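Local coordinates for protein threonine phosphate decarboxylase-like enzyme (Sulfurospirillum multivorans, PDB 6OUX) that decarboxylates L-serine O-phosphate to ethanolamine O-phosphate in a pyridoxal phosphate-dependent reaction that supplies norcobamide biosynthesis, at residues 191-196 / 227-232. Numbering follows the deposited sequence.
Sequences KMHILL and TVLFDM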
ATOM      1  N   LYS A 191      26.209  20.226  11.631  1.00 20.36           N
ATOM      2  CA  LYS A 191      25.448  21.408  11.154  1.00 22.20           C
ATOM      3  C   LYS A 191      23.933  21.273  11.306  1.00 18.40           C
ATOM      4  O   LYS A 191      23.268  22.275  11.545  1.00 16.19           O
ATOM      5  CB  LYS A 191      25.761  21.710   9.700  1.00 25.84           C
ATOM      6  CG  LYS A 191      27.243  21.885   9.480  1.00 32.60           C
ATOM      7  CD  LYS A 191      27.673  23.324   9.383  1.00 40.09           C
ATOM      8  CE  LYS A 191      27.844  23.732   7.924  1.00 43.56           C
ATOM      9  NZ  LYS A 191      29.162  23.318   7.386  1.00 48.16           N
ATOM     10  N   MET A 192      23.409  20.059  11.162  1.00 15.82           N
ATOM     11  CA  MET A 192      22.011  19.797  11.475  1.00 16.69           C
ATOM     12  C   MET A 192      21.685  20.165  12.934  1.00 16.83           C
ATOM     13  O   MET A 192      20.592  20.681  13.185  1.00 17.15           O
ATOM     14  CB  MET A 192      21.576  18.310  11.215  1.00 16.42           C
ATOM     15  CG  MET A 192      21.227  17.947   9.782  1.00 18.03           C
ATOM     16  SD  MET A 192      19.972  18.967   8.889  1.00 19.13           S
ATOM     17  CE  MET A 192      18.875  19.114  10.137  1.00  9.97           C
ATOM     18  N   HIS A 193      22.576  19.832  13.885  1.00 16.86           N
ATOM     19  CA  HIS A 193      22.366  20.204  15.336  1.00 18.20           C
ATOM     20  C   HIS A 193      22.188  21.748  15.528  1.00 17.24           C
ATOM     21  O   HIS A 193      21.221  22.224  16.134  1.00 18.82           O
ATOM     22  CB  HIS A 193      23.566  19.709  16.209  1.00 17.14           C
ATOM     23  CG  HIS A 193      23.462  18.284  16.618  1.00 17.34           C
ATOM     24  ND1 HIS A 193      22.479  17.825  17.473  1.00 17.25           N
ATOM     25  CD2 HIS A 193      24.241  17.213  16.316  1.00 16.95           C
ATOM     26  CE1 HIS A 193      22.630  16.521  17.631  1.00 18.29           C
ATOM     27  NE2 HIS A 193      23.686  16.126  16.936  1.00 17.76           N
ATOM     28  N   ILE A 194      23.101  22.500  14.937  1.00 17.98           N
ATOM     29  CA  ILE A 194      23.038  23.980  14.946  1.00 19.90           C
ATOM     30  C   ILE A 194      21.737  24.505  14.380  1.00 18.35           C
ATOM     31  O   ILE A 194      21.033  25.288  15.031  1.00 18.49           O
ATOM     32  CB  ILE A 194      24.225  24.593  14.184  1.00 22.14           C
ATOM     33  CG1 ILE A 194      25.512  24.236  14.907  1.00 24.06           C
ATOM     34  CG2 ILE A 194      24.096  26.117  14.075  1.00 22.82           C
ATOM     35  CD1 ILE A 194      26.704  24.366  14.000  1.00 28.05           C
ATOM     36  N   LEU A 195      21.365  24.020  13.207  1.00 17.26           N
ATOM     37  CA  LEU A 195      20.085  24.395  12.580  1.00 17.07           C
ATOM     38  C   LEU A 195      18.917  24.091  13.492  1.00 18.34           C
ATOM     39  O   LEU A 195      18.068  24.980  13.759  1.00 14.57           O
ATOM     40  CB  LEU A 195      19.938  23.721  11.213  1.00 19.19           C
ATOM     41  CG  LEU A 195      18.637  23.925  10.405  1.00 20.34           C
ATOM     42  CD1 LEU A 195      18.896  23.717   8.917  1.00 20.57           C
ATOM     43  CD2 LEU A 195      17.465  23.032  10.872  1.00 19.19           C
ATOM     44  N   LEU A 196      18.873  22.841  14.007  1.00 16.81           N
ATOM     45  CA  LEU A 196      17.708  22.409  14.823  1.00 16.92           C
ATOM     46  C   LEU A 196      17.616  23.108  16.186  1.00 15.78           C
ATOM     47  O   LEU A 196      16.532  23.384  16.689  1.00 15.56           O
ATOM     48  CB  LEU A 196      17.702  20.877  15.072  1.00 14.70           C
ATOM     49  CG  LEU A 196      17.502  20.038  13.813  1.00 14.44           C
ATOM     50  CD1 LEU A 196      17.697  18.580  14.136  1.00 14.07           C
ATOM     51  CD2 LEU A 196      16.134  20.293  13.202  1.00 13.97           C
ATOM     52  N   THR A 227      18.269   9.339  13.832  1.00 21.67           N
ATOM     53  CA  THR A 227      17.553   9.021  15.111  1.00 21.36           C
ATOM     54  C   THR A 227      18.034   9.873  16.301  1.00 19.61           C
ATOM     55  O   THR A 227      17.201  10.244  17.153  1.00 16.50           O
ATOM     56  CB  THR A 227      17.674   7.518  15.443  1.00 23.65           C
ATOM     57  OG1 THR A 227      17.145   6.759  14.365  1.00 23.53           O
ATOM     58  CG2 THR A 227      16.910   7.068  16.703  1.00 23.35           C
ATOM     59  N   VAL A 228      19.344  10.157  16.368  1.00 16.42           N
ATOM     60  CA  VAL A 228      19.922  11.103  17.334  1.00 16.73           C
ATOM     61  C   VAL A 228      19.167  12.429  17.350  1.00 14.14           C
ATOM     62  O   VAL A 228      18.874  12.976  18.404  1.00 12.64           O
ATOM     63  CB  VAL A 228      21.429  11.483  17.165  1.00 20.34           C
ATOM     64  CG1 VAL A 228      22.343  10.380  17.568  1.00 25.54           C
ATOM     65  CG2 VAL A 228      21.818  11.937  15.782  1.00 19.05           C
ATOM     66  N   LEU A 229      18.801  12.911  16.181  1.00 13.54           N
ATOM     67  CA  LEU A 229      18.015  14.155  16.072  1.00 13.20           C
ATOM     68  C   LEU A 229      16.592  14.026  16.573  1.00 12.82           C
ATOM     69  O   LEU A 229      16.074  14.924  17.304  1.00 13.14           O
ATOM     70  CB  LEU A 229      18.032  14.684  14.653  1.00 13.09           C
ATOM     71  CG  LEU A 229      19.385  14.762  14.007  1.00 14.55           C
ATOM     72  CD1 LEU A 229      19.172  15.228  12.537  1.00 14.71           C
ATOM     73  CD2 LEU A 229      20.379  15.669  14.735  1.00 14.46           C
ATOM     74  N   PHE A 230      15.955  12.912  16.238  1.00 12.34           N
ATOM     75  CA  PHE A 230      14.655  12.598  16.792  1.00 12.51           C
ATOM     76  C   PHE A 230      14.700  12.557  18.311  1.00 11.86           C
ATOM     77  O   PHE A 230      13.827  13.155  18.985  1.00 12.00           O
ATOM     78  CB  PHE A 230      14.146  11.244  16.261  1.00 13.76           C
ATOM     79  CG  PHE A 230      12.795  10.847  16.834  1.00 12.99           C
ATOM     80  CD1 PHE A 230      11.711  11.569  16.516  1.00 13.18           C
ATOM     81  CD2 PHE A 230      12.659   9.773  17.694  1.00 13.49           C
ATOM     82  CE1 PHE A 230      10.464  11.224  16.982  1.00 13.70           C
ATOM     83  CE2 PHE A 230      11.430   9.416  18.198  1.00 13.84           C
ATOM     84  CZ  PHE A 230      10.334  10.146  17.853  1.00 13.50           C
ATOM     85  N   ASP A 231      15.738  11.942  18.873  1.00 11.71           N
ATOM     86  CA  ASP A 231      15.791  11.811  20.325  1.00 12.98           C
ATOM     87  C   ASP A 231      16.016  13.125  21.094  1.00 13.02           C
ATOM     88  O   ASP A 231      15.502  13.273  22.228  1.00 12.27           O
ATOM     89  CB  ASP A 231      16.826  10.807  20.772  1.00 13.40           C
ATOM     90  CG  ASP A 231      16.458   9.393  20.458  1.00 14.06           C
ATOM     91  OD1 ASP A 231      15.269   9.037  20.164  1.00 16.01           O
ATOM     92  OD2 ASP A 231      17.442   8.640  20.497  1.00 15.20           O
ATOM     93  N   MET A 232      16.736  14.068  20.463  1.00 12.46           N
ATOM     94  CA  MET A 232      17.161  15.280  21.105  1.00 12.51           C
ATOM     95  C   MET A 232      16.169  16.441  20.928  1.00 13.31           C
ATOM     96  O   MET A 232      16.053  17.264  21.811  1.00 13.00           O
ATOM     97  CB  MET A 232      18.576  15.686  20.601  1.00 12.67           C
ATOM     98  CG  MET A 232      19.180  16.940  21.291  1.00 13.34           C
ATOM     99  SD  MET A 232      20.925  17.213  20.883  1.00 10.79           S
ATOM    100  CE  MET A 232      21.621  15.666  21.359  1.00 14.20           C
TER
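The helical segments 191-196 and 227-232 run side by side in nearly the same direction, their axes 11.2 Å apart at closest approach and crossing at -26°, with His193 and Leu229 level with each other. Leu229 is the most heavily covered residue of the contact, its two methyl branches facing different partners. Leu229 CD2 sits over one face of the His193 imidazole in a CH-pi contact, 4.0 Å from the ring centroid and displaced toward the rim. Leu229 CD1 meets both Leu196 CD1, at 4.0 Å, and Met192 CB, at 4.1 Å. Leu196 crosses Leu229 at about a right angle, bringing Leu196 CD1 to 3.9 Å from Leu229 CB. In the large domain of this fold-type I PLP enzyme both helices flank the seven-stranded mixed sheet; Met192 and Leu229 both rest on Ile207 of strand 204-208. On the more exposed side, Met232 extends through chi1 (-176°) and chi2, which carries SD obliquely to the ring, 3.7 Å from His193 CE1; the bend at chi3 turns only the terminal methyl. The ring is held from beyond the segments as well, through a hydrogen bond between ND1 and Tyr233 OH. An alanine here, lacking ring and ND1, would probably leave Leu229 and Met232 less tightly packed and Tyr233 OH less firmly positioned.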